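Local coordinates for putative uncharacterized protein lp_3323 (PDB 3DC7) that is of unknown function but probably hydrolyses ester or acyl bonds, like other GDSL-type lipases and acylhydrolases, at residues S30-A38 / S198-N206; L133-G141 / H177-F188. One frame throughout, in Å; residues are numbered along the deposited sequence. Where two conformers were deposited one is given.

Contact 1. Residues S30-A38 / S198-N206; sequences SITANNGLA and SVDTLHPNN. With SO4 (sulfate ion), chain D.
Ile31 and Pro204 meet at about a right angle. Ile31 CG1 lies 3.8 Å from Pro204 CD, and CG2 reaches CD and CG of the same ring. This is the buried side of the contact. His209 of helix 206-223 touches both residues there, and Ala38 as well. Ala38 CB sits 3.3 Å from Asn206 OD1, an oxygen that accepts from Val40 N. Asn205 caps helix 206-223 through a bond from Gly208 N to its OD1. Beside that cap, Asn206 N donates to sulfate O2 at 2.9 Å. The sulfate probably comes from the crystallisation liquor.

The outer side is exposed. Leu37 and Val199 lie there and approach only to 4.2 Å, CB to CG2. Leu37 CD1 still reaches the His203 ring, 3.6 Å from CD2, and Leu202 CG lies over one ring face. Asp200 CG stands between its own backbone N and carbonyl carbon (chi1 52°). In this position OD1 accepts from Leu202 N, an Asx turn, and from His203 N, an Asx motif. The two bonds hold the carboxylate. OD2 lies at the edge of the His203 ring, in its plane.

No hydrogen bond crosses between the segments. Ser30 OG is 3.7 Å from His203 CE1, and as modelled it is carbon CD2 that faces Asp200 OD2, so the ring may be modelled flipped. Ser30 follows a Gly-Asp pair, and Asp200 and His203 form an Asp-x-x-His-Pro sequence. This is consistent with the Ser-His-Asp catalytic triad of SGNH hydrolases.

Contact 2. Residues L133-G141 / H177-F188; sequences LFISAIHIG and HLSLYRDAGMTF. With NA (sodium ion), chain H.
Ser136 OG meets the edge of the His177 ring: His177 NE2 donates to it at 2.9 Å, 10° out of the ring plane. Ser136 OG also bonds Glu163, which holds Ser179 OG too. His139 and Tyr181 point the same way, side by side. Their ring planes are 20° from parallel, but the centroids stand 5.2 Å from each other, so neither ring covers the other. His139 CG is anti to the backbone N (chi1 -162°), and ND1 donates in the ring plane to Ile140 O. With an alanine here, Tyr181 would probably lose its flat neighbour, and Ile140 O the ND1 donor. Tyr181 OH bonds Asp172 of the second subunit. Ile138 CG2 sits over the centre of the Phe188 ring at 4.0 Å, a CH-pi contact, while CG1 turns to Leu180 CB and Ala184 CB. One water joins His139 N to Tyr181 O and Met186 O.

Strands 133-136 and 177-179 run parallel: Leu178 N donates to Phe134 O, and Ser136 N to Leu178 O. Strand 177-179 is an outermost strand of the parallel sheet within this chain, next to 132-136. Helices 112-126 and 159-173 pack on the Phe134 face, and helix 206-223 on the Leu133 and Leu178 face.

In the fold
Contact 2 falls between the two segments of contact 1 in the sequence, and their centres are about 14 Å apart. They join where 198-206 passes the end of 133-141. Thr201 O lies 2.8 Å from Gly141 N, a probable hydrogen bond, and Leu202 CD1 packs 3.6 Å from Ile140 CG2. The loop with Asp200 and His203 therefore rests on the chain that leaves strand 132-136. The probable active site belongs to contact 1. The sodium ion belongs to contact 2: Asp183 OD1 binds it at 2.3 Å, with one water. The sodium ion NA lies 26.6 Å from Ser30 OG, so a direct part in chemistry there is unlikely.

Contact 1. Residues S30-A38 / S198-N206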
loop_
_atom_site.group_PDB
_atom_site.type_symbol
_atom_site.label_atom_id
_atom_site.label_comp_id
_atom_site.label_asym_id
_atom_site.label_seq_id
_atom_site.Cartn_x
_atom_site.Cartn_y
_atom_site.Cartn_z
ATOM N N SER A 30 9.303 22.647 -9.274
ATOM C CA SER A 30 10.722 22.805 -9.602
ATOM C C SER A 30 11.517 21.494 -9.694
ATOM O O SER A 30 12.552 21.428 -10.378
ATOM C CB SER A 30 11.397 23.701 -8.579
ATOM O OG SER A 30 12.761 23.852 -8.927
ATOM N N ILE A 31 11.050 20.474 -8.979
ATOM C CA ILE A 31 11.661 19.150 -8.995
ATOM C C ILE A 31 11.491 18.501 -10.382
ATOM O O ILE A 31 12.322 17.714 -10.807
ATOM C CB ILE A 31 11.074 18.280 -7.852
ATOM C CG1 ILE A 31 11.223 19.029 -6.510
ATOM C CG2 ILE A 31 11.737 16.898 -7.801
ATOM C CD1 ILE A 31 10.483 18.406 -5.316
ATOM N N THR A 32 10.419 18.873 -11.080
ATOM C CA THR A 32 10.161 18.476 -12.462
ATOM C C THR A 32 10.674 19.519 -13.485
ATOM O O THR A 32 11.133 19.154 -14.556
ATOM C CB THR A 32 8.644 18.223 -12.664
ATOM O OG1 THR A 32 8.207 17.209 -11.756
ATOM C CG2 THR A 32 8.329 17.762 -14.078
ATOM N N ALA A 33 10.596 20.806 -13.153
ATOM C CA ALA A 33 10.940 21.889 -14.100
ATOM C C ALA A 33 12.384 21.839 -14.593
ATOM O O ALA A 33 13.300 21.559 -13.814
ATOM C CB ALA A 33 10.655 23.245 -13.489
ATOM N N ASN A 34 12.577 22.117 -15.880
ATOM C CA ASN A 34 13.915 22.137 -16.482
ATOM C C ASN A 34 14.855 23.166 -15.812
ATOM O O ASN A 34 16.056 22.923 -15.684
ATOM C CB ASN A 34 13.812 22.363 -18.003
ATOM C CG ASN A 34 15.176 22.388 -18.704
ATOM O OD1 ASN A 34 16.076 21.599 -18.392
ATOM N ND2 ASN A 34 15.326 23.301 -19.669
ATOM N N ASN A 35 14.290 24.281 -15.350
ATOM C CA ASN A 35 15.048 25.367 -14.713
ATOM C C ASN A 35 15.715 25.047 -13.352
ATOM O O ASN A 35 15.939 25.949 -12.529
ATOM C CB ASN A 35 14.167 26.641 -14.613
ATOM C CG ASN A 35 12.930 26.472 -13.690
ATOM O OD1 ASN A 35 12.976 25.768 -12.666
ATOM N ND2 ASN A 35 11.829 27.153 -14.046
ATOM N N GLY A 36 16.070 23.784 -13.134
ATOM C CA GLY A 36 16.390 23.297 -11.787
ATOM C C GLY A 36 17.775 23.539 -11.218
ATOM O O GLY A 36 18.714 23.875 -11.944
ATOM N N LEU A 37 17.885 23.358 -9.899
ATOM C CA LEU A 37 19.167 23.355 -9.174
ATOM C C LEU A 37 19.959 22.059 -9.377
ATOM O O LEU A 37 21.178 22.032 -9.209
ATOM C CB LEU A 37 18.919 23.553 -7.682
ATOM C CG LEU A 37 18.535 24.963 -7.243
ATOM C CD1 LEU A 37 17.493 24.891 -6.134
ATOM C CD2 LEU A 37 19.775 25.730 -6.823
ATOM N N ALA A 38 19.242 20.984 -9.698
ATOM C CA ALA A 38 19.828 19.724 -10.102
ATOM C C ALA A 38 19.826 19.706 -11.621
ATOM O O ALA A 38 18.830 20.068 -12.248
ATOM C CB ALA A 38 19.007 18.572 -9.562
ATOM N N SER A 198 19.818 16.100 -0.988
ATOM C CA SER A 198 19.114 17.335 -1.250
ATOM C C SER A 198 20.086 18.478 -1.423
ATOM O O SER A 198 21.210 18.436 -0.923
ATOM C CB SER A 198 18.135 17.675 -0.122
ATOM O OG SER A 198 18.801 18.367 0.922
ATOM N N VAL A 199 19.628 19.511 -2.120
ATOM C CA VAL A 199 20.381 20.759 -2.244
ATOM C C VAL A 199 20.251 21.611 -0.963
ATOM O O VAL A 199 21.226 22.226 -0.522
ATOM C CB VAL A 199 19.932 21.570 -3.514
ATOM C CG1 VAL A 199 20.700 22.899 -3.638
ATOM C CG2 VAL A 199 20.126 20.748 -4.779
ATOM N N ASP A 200 19.069 21.602 -0.342
ATOM C CA ASP A 200 18.689 22.649 0.610
ATOM C C ASP A 200 17.593 22.203 1.584
ATOM O O ASP A 200 16.879 23.048 2.163
ATOM C CB ASP A 200 18.173 23.856 -0.190
ATOM C CG ASP A 200 17.088 23.462 -1.183
ATOM O OD1 ASP A 200 16.496 22.367 -1.016
ATOM O OD2 ASP A 200 16.828 24.226 -2.131
ATOM N N THR A 201 17.459 20.884 1.746
ATOM C CA THR A 201 16.391 20.226 2.529
ATOM C C THR A 201 15.001 20.268 1.898
ATOM O O THR A 201 14.028 19.883 2.542
ATOM C CB THR A 201 16.296 20.671 4.026
ATOM O OG1 THR A 201 15.541 21.892 4.141
ATOM C CG2 THR A 201 17.680 20.807 4.676
ATOM N N LEU A 202 14.913 20.725 0.647
ATOM C CA LEU A 202 13.657 20.699 -0.109
ATOM C C LEU A 202 13.808 20.055 -1.504
ATOM O O LEU A 202 13.070 19.124 -1.845
ATOM C CB LEU A 202 13.043 22.103 -0.197
ATOM C CG LEU A 202 11.903 22.321 -1.212
ATOM C CD1 LEU A 202 10.624 21.597 -0.845
ATOM C CD2 LEU A 202 11.611 23.812 -1.420
ATOM N N HIS A 203 14.755 20.552 -2.300
ATOM C CA HIS A 203 14.964 20.056 -3.656
ATOM C C HIS A 203 15.933 18.891 -3.639
ATOM O O HIS A 203 16.971 18.978 -3.010
ATOM C CB HIS A 203 15.524 21.156 -4.567
ATOM C CG HIS A 203 14.656 22.367 -4.650
ATOM N ND1 HIS A 203 13.492 22.399 -5.384
ATOM C CD2 HIS A 203 14.777 23.589 -4.083
ATOM C CE1 HIS A 203 12.929 23.589 -5.259
ATOM N NE2 HIS A 203 13.693 24.330 -4.475
ATOM N N PRO A 204 15.593 17.791 -4.328
ATOM C CA PRO A 204 16.576 16.729 -4.485
ATOM C C PRO A 204 17.750 17.214 -5.318
ATOM O O PRO A 204 17.567 18.027 -6.224
ATOM C CB PRO A 204 15.804 15.643 -5.248
ATOM C CG PRO A 204 14.386 15.931 -5.030
ATOM C CD PRO A 204 14.306 17.437 -4.950
ATOM N N ASN A 205 18.952 16.763 -4.982
ATOM C CA ASN A 205 20.091 16.964 -5.862
ATOM C C ASN A 205 20.121 15.837 -6.921
ATOM O O ASN A 205 19.148 15.096 -7.059
ATOM C CB ASN A 205 21.384 17.042 -5.038
ATOM C CG ASN A 205 21.676 15.752 -4.292
ATOM O OD1 ASN A 205 21.108 14.705 -4.604
ATOM N ND2 ASN A 205 22.559 15.822 -3.299
ATOM N N ASN A 206 21.217 15.694 -7.658
ATOM C CA ASN A 206 21.319 14.624 -8.652
ATOM C C ASN A 206 21.250 13.212 -8.085
ATOM O O ASN A 206 20.651 12.326 -8.701
ATOM C CB ASN A 206 22.586 14.761 -9.498
ATOM C CG ASN A 206 22.512 15.914 -10.478
ATOM O OD1 ASN A 206 21.487 16.586 -10.619
ATOM N ND2 ASN A 206 23.605 16.137 -11.175
HETATM S S SO4 D . 24.090 18.134 -7.941
HETATM O O1 SO4 D . 24.607 16.798 -7.653
HETATM O O2 SO4 D . 22.646 18.210 -7.717
HETATM O O3 SO4 D . 24.789 19.073 -7.059
HETATM O O4 SO4 D . 24.335 18.471 -9.345
#

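Contact 2. Residues L133-G141 / H177-F188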
loop_
_atom_site.group_PDB
_atom_site.type_symbol
_atom_site.label_atom_id
_atom_site.label_comp_id
_atom_site.label_asym_id
_atom_site.label_seq_id
_atom_site.Cartn_x
_atom_site.Cartn_y
_atom_site.Cartn_z
ATOM N N LEU A 133 -0.119 8.433 -12.937
ATOM C CA LEU A 133 0.158 8.325 -11.521
ATOM C C LEU A 133 0.407 9.674 -10.848
ATOM O O LEU A 133 0.835 10.642 -11.490
ATOM C CB LEU A 133 1.271 7.305 -11.218
ATOM C CG LEU A 133 2.740 7.407 -11.627
ATOM C CD1 LEU A 133 3.218 8.811 -11.731
ATOM C CD2 LEU A 133 3.581 6.694 -10.600
ATOM N N PHE A 134 0.120 9.720 -9.551
ATOM C CA PHE A 134 0.380 10.878 -8.708
ATOM C C PHE A 134 1.577 10.604 -7.824
ATOM O O PHE A 134 1.628 9.576 -7.147
ATOM C CB PHE A 134 -0.841 11.191 -7.840
ATOM C CG PHE A 134 -1.713 12.272 -8.398
ATOM C CD1 PHE A 134 -1.912 13.448 -7.692
ATOM C CD2 PHE A 134 -2.320 12.122 -9.645
ATOM C CE1 PHE A 134 -2.713 14.461 -8.206
ATOM C CE2 PHE A 134 -3.118 13.134 -10.172
ATOM C CZ PHE A 134 -3.313 14.300 -9.452
ATOM N N ILE A 135 2.542 11.518 -7.846
ATOM C CA ILE A 135 3.750 11.392 -7.029
ATOM C C ILE A 135 3.746 12.497 -5.977
ATOM O O ILE A 135 3.649 13.670 -6.319
ATOM C CB ILE A 135 5.039 11.476 -7.888
ATOM C CG1 ILE A 135 5.002 10.440 -9.026
ATOM C CG2 ILE A 135 6.244 11.250 -7.021
ATOM C CD1 ILE A 135 5.942 10.755 -10.158
ATOM N N SER A 136 3.827 12.127 -4.702
ATOM C CA SER A 136 3.970 13.139 -3.643
ATOM C C SER A 136 5.378 13.125 -3.038
ATOM O O SER A 136 6.017 12.074 -2.958
ATOM C CB SER A 136 2.907 12.957 -2.569
ATOM O OG SER A 136 3.039 11.701 -1.936
ATOM N N ALA A 137 5.836 14.292 -2.597
ATOM C CA ALA A 137 7.241 14.538 -2.267
ATOM C C ALA A 137 7.744 13.940 -0.966
ATOM O O ALA A 137 6.981 13.643 -0.054
ATOM C CB ALA A 137 7.518 16.032 -2.274
ATOM N N ILE A 138 9.061 13.778 -0.915
ATOM C CA ILE A 138 9.823 13.464 0.295
ATOM C C ILE A 138 9.525 14.464 1.431
ATOM O O ILE A 138 9.257 15.653 1.175
ATOM C CB ILE A 138 11.334 13.442 -0.051
ATOM C CG1 ILE A 138 11.599 12.342 -1.090
ATOM C CG2 ILE A 138 12.219 13.232 1.202
ATOM C CD1 ILE A 138 12.696 12.673 -2.050
ATOM N N HIS A 139 9.532 13.955 2.666
ATOM C CA HIS A 139 9.463 14.769 3.883
ATOM C C HIS A 139 10.583 15.802 3.817
ATOM O O HIS A 139 11.752 15.443 3.692
ATOM C CB HIS A 139 9.640 13.886 5.134
ATOM C CG HIS A 139 9.166 14.523 6.410
ATOM N ND1 HIS A 139 9.540 15.793 6.802
ATOM C CD2 HIS A 139 8.362 14.054 7.393
ATOM C CE1 HIS A 139 8.971 16.087 7.959
ATOM N NE2 HIS A 139 8.255 15.047 8.342
ATOM N N ILE A 140 10.224 17.080 3.875
ATOM C CA ILE A 140 11.222 18.139 3.736
ATOM C C ILE A 140 11.800 18.550 5.083
ATOM O O ILE A 140 11.232 18.242 6.128
ATOM C CB ILE A 140 10.659 19.387 2.997
ATOM C CG1 ILE A 140 9.605 20.099 3.855
ATOM C CG2 ILE A 140 10.142 19.007 1.599
ATOM C CD1 ILE A 140 9.093 21.383 3.277
ATOM N N GLY A 141 12.938 19.237 5.048
ATOM C CA GLY A 141 13.574 19.772 6.253
ATOM C C GLY A 141 13.146 21.204 6.509
ATOM O O GLY A 141 12.126 21.652 5.975
ATOM N N HIS A 177 -1.067 6.023 -6.571
ATOM C CA HIS A 177 -0.366 7.062 -5.843
ATOM C C HIS A 177 0.961 6.523 -5.366
ATOM O O HIS A 177 0.992 5.603 -4.568
ATOM C CB HIS A 177 -1.212 7.577 -4.661
ATOM C CG HIS A 177 -0.456 8.472 -3.718
ATOM N ND1 HIS A 177 -0.577 8.382 -2.348
ATOM C CD2 HIS A 177 0.441 9.464 -3.949
ATOM C CE1 HIS A 177 0.203 9.282 -1.775
ATOM N NE2 HIS A 177 0.835 9.952 -2.724
ATOM N N LEU A 178 2.048 7.093 -5.877
ATOM C CA LEU A 178 3.389 6.780 -5.412
ATOM C C LEU A 178 3.838 7.809 -4.369
ATOM O O LEU A 178 4.075 8.980 -4.697
ATOM C CB LEU A 178 4.369 6.761 -6.593
ATOM C CG LEU A 178 5.883 6.690 -6.321
ATOM C CD1 LEU A 178 6.269 5.525 -5.420
ATOM C CD2 LEU A 178 6.628 6.584 -7.638
ATOM N N SER A 179 3.961 7.372 -3.120
ATOM C CA SER A 179 4.321 8.279 -2.040
ATOM C C SER A 179 5.809 8.227 -1.748
ATOM O O SER A 179 6.264 7.320 -1.040
ATOM C CB SER A 179 3.545 7.924 -0.780
ATOM O OG SER A 179 4.025 8.687 0.312
ATOM N N LEU A 180 6.575 9.180 -2.294
ATOM C CA LEU A 180 8.011 9.274 -1.955
ATOM C C LEU A 180 8.166 9.615 -0.480
ATOM O O LEU A 180 9.149 9.259 0.164
ATOM C CB LEU A 180 8.726 10.319 -2.800
ATOM C CG LEU A 180 8.711 10.151 -4.314
ATOM C CD1 LEU A 180 9.496 11.283 -4.936
ATOM C CD2 LEU A 180 9.294 8.793 -4.716
ATOM N N TYR A 181 7.170 10.317 0.041
ATOM C CA TYR A 181 7.060 10.603 1.462
ATOM C C TYR A 181 7.244 9.325 2.315
ATOM O O TYR A 181 8.122 9.294 3.179
ATOM C CB TYR A 181 5.717 11.294 1.760
ATOM C CG TYR A 181 5.616 11.854 3.154
ATOM C CD1 TYR A 181 5.172 11.060 4.218
ATOM C CD2 TYR A 181 5.971 13.178 3.422
ATOM C CE1 TYR A 181 5.090 11.576 5.515
ATOM C CE2 TYR A 181 5.884 13.697 4.701
ATOM C CZ TYR A 181 5.445 12.892 5.746
ATOM O OH TYR A 181 5.358 13.407 7.023
ATOM N N ARG A 182 6.438 8.291 2.039
ATOM C CA ARG A 182 6.430 7.022 2.802
ATOM C C ARG A 182 7.536 6.026 2.465
ATOM O O ARG A 182 7.927 5.228 3.323
ATOM C CB ARG A 182 5.120 6.247 2.582
ATOM C CG ARG A 182 3.870 6.912 3.066
ATOM C CD ARG A 182 2.838 5.870 3.495
ATOM N NE ARG A 182 1.817 6.494 4.336
ATOM C CZ ARG A 182 1.164 5.888 5.326
ATOM N NH1 ARG A 182 1.423 4.619 5.633
ATOM N NH2 ARG A 182 0.254 6.565 6.025
ATOM N N ASP A 183 7.987 6.021 1.211
ATOM C CA ASP A 183 8.732 4.879 0.677
ATOM C C ASP A 183 10.051 5.185 -0.044
ATOM O O ASP A 183 10.711 4.252 -0.504
ATOM C CB ASP A 183 7.846 4.064 -0.277
ATOM C CG ASP A 183 6.788 3.219 0.444
ATOM O OD1 ASP A 183 7.103 2.475 1.423
ATOM O OD2 ASP A 183 5.622 3.286 -0.014
ATOM N N ALA A 184 10.435 6.459 -0.152
ATOM C CA ALA A 184 11.662 6.857 -0.873
ATOM C C ALA A 184 12.955 6.349 -0.227
ATOM O O ALA A 184 13.984 6.220 -0.900
ATOM C CB ALA A 184 11.720 8.367 -1.013
ATOM N N GLY A 185 12.897 6.088 1.080
ATOM C CA GLY A 185 14.025 5.594 1.836
ATOM C C GLY A 185 14.760 6.670 2.618
ATOM O O GLY A 185 15.748 6.372 3.288
HETATM N N MSE A 186 14.273 7.907 2.544
HETATM C CA MSE A 186 14.962 9.076 3.108
HETATM C C MSE A 186 13.991 10.176 3.521
HETATM O O MSE A 186 12.851 10.224 3.057
HETATM C CB MSE A 186 15.955 9.651 2.093
HETATM C CG MSE A 186 15.305 10.250 0.853
HETATM SE SE MSE A 186 16.470 10.371 -0.730
HETATM C CE MSE A 186 17.215 8.549 -0.694
ATOM N N THR A 187 14.459 11.052 4.405
ATOM C CA THR A 187 13.749 12.274 4.764
ATOM C C THR A 187 14.752 13.420 4.829
ATOM O O THR A 187 15.841 13.263 5.390
ATOM C CB THR A 187 12.962 12.117 6.102
ATOM O OG1 THR A 187 12.545 13.396 6.591
ATOM C CG2 THR A 187 13.812 11.429 7.181
ATOM N N PHE A 188 14.408 14.565 4.245
ATOM C CA PHE A 188 15.295 15.743 4.314
ATOM C C PHE A 188 15.291 16.445 5.680
ATOM O O PHE A 188 16.108 17.337 5.933
ATOM C CB PHE A 188 15.006 16.735 3.180
ATOM C CG PHE A 188 15.204 16.156 1.793
ATOM C CD1 PHE A 188 15.998 15.029 1.593
ATOM C CD2 PHE A 188 14.621 16.753 0.689
ATOM C CE1 PHE A 188 16.175 14.492 0.319
ATOM C CE2 PHE A 188 14.806 16.234 -0.589
ATOM C CZ PHE A 188 15.582 15.089 -0.771
HETATM NA NA NA H . 6.419 0.977 3.006
HETATM O O HOH W 1 10.217 11.060 3.243
HETATM O O HOH W 2 4.977 0.975 1.276
#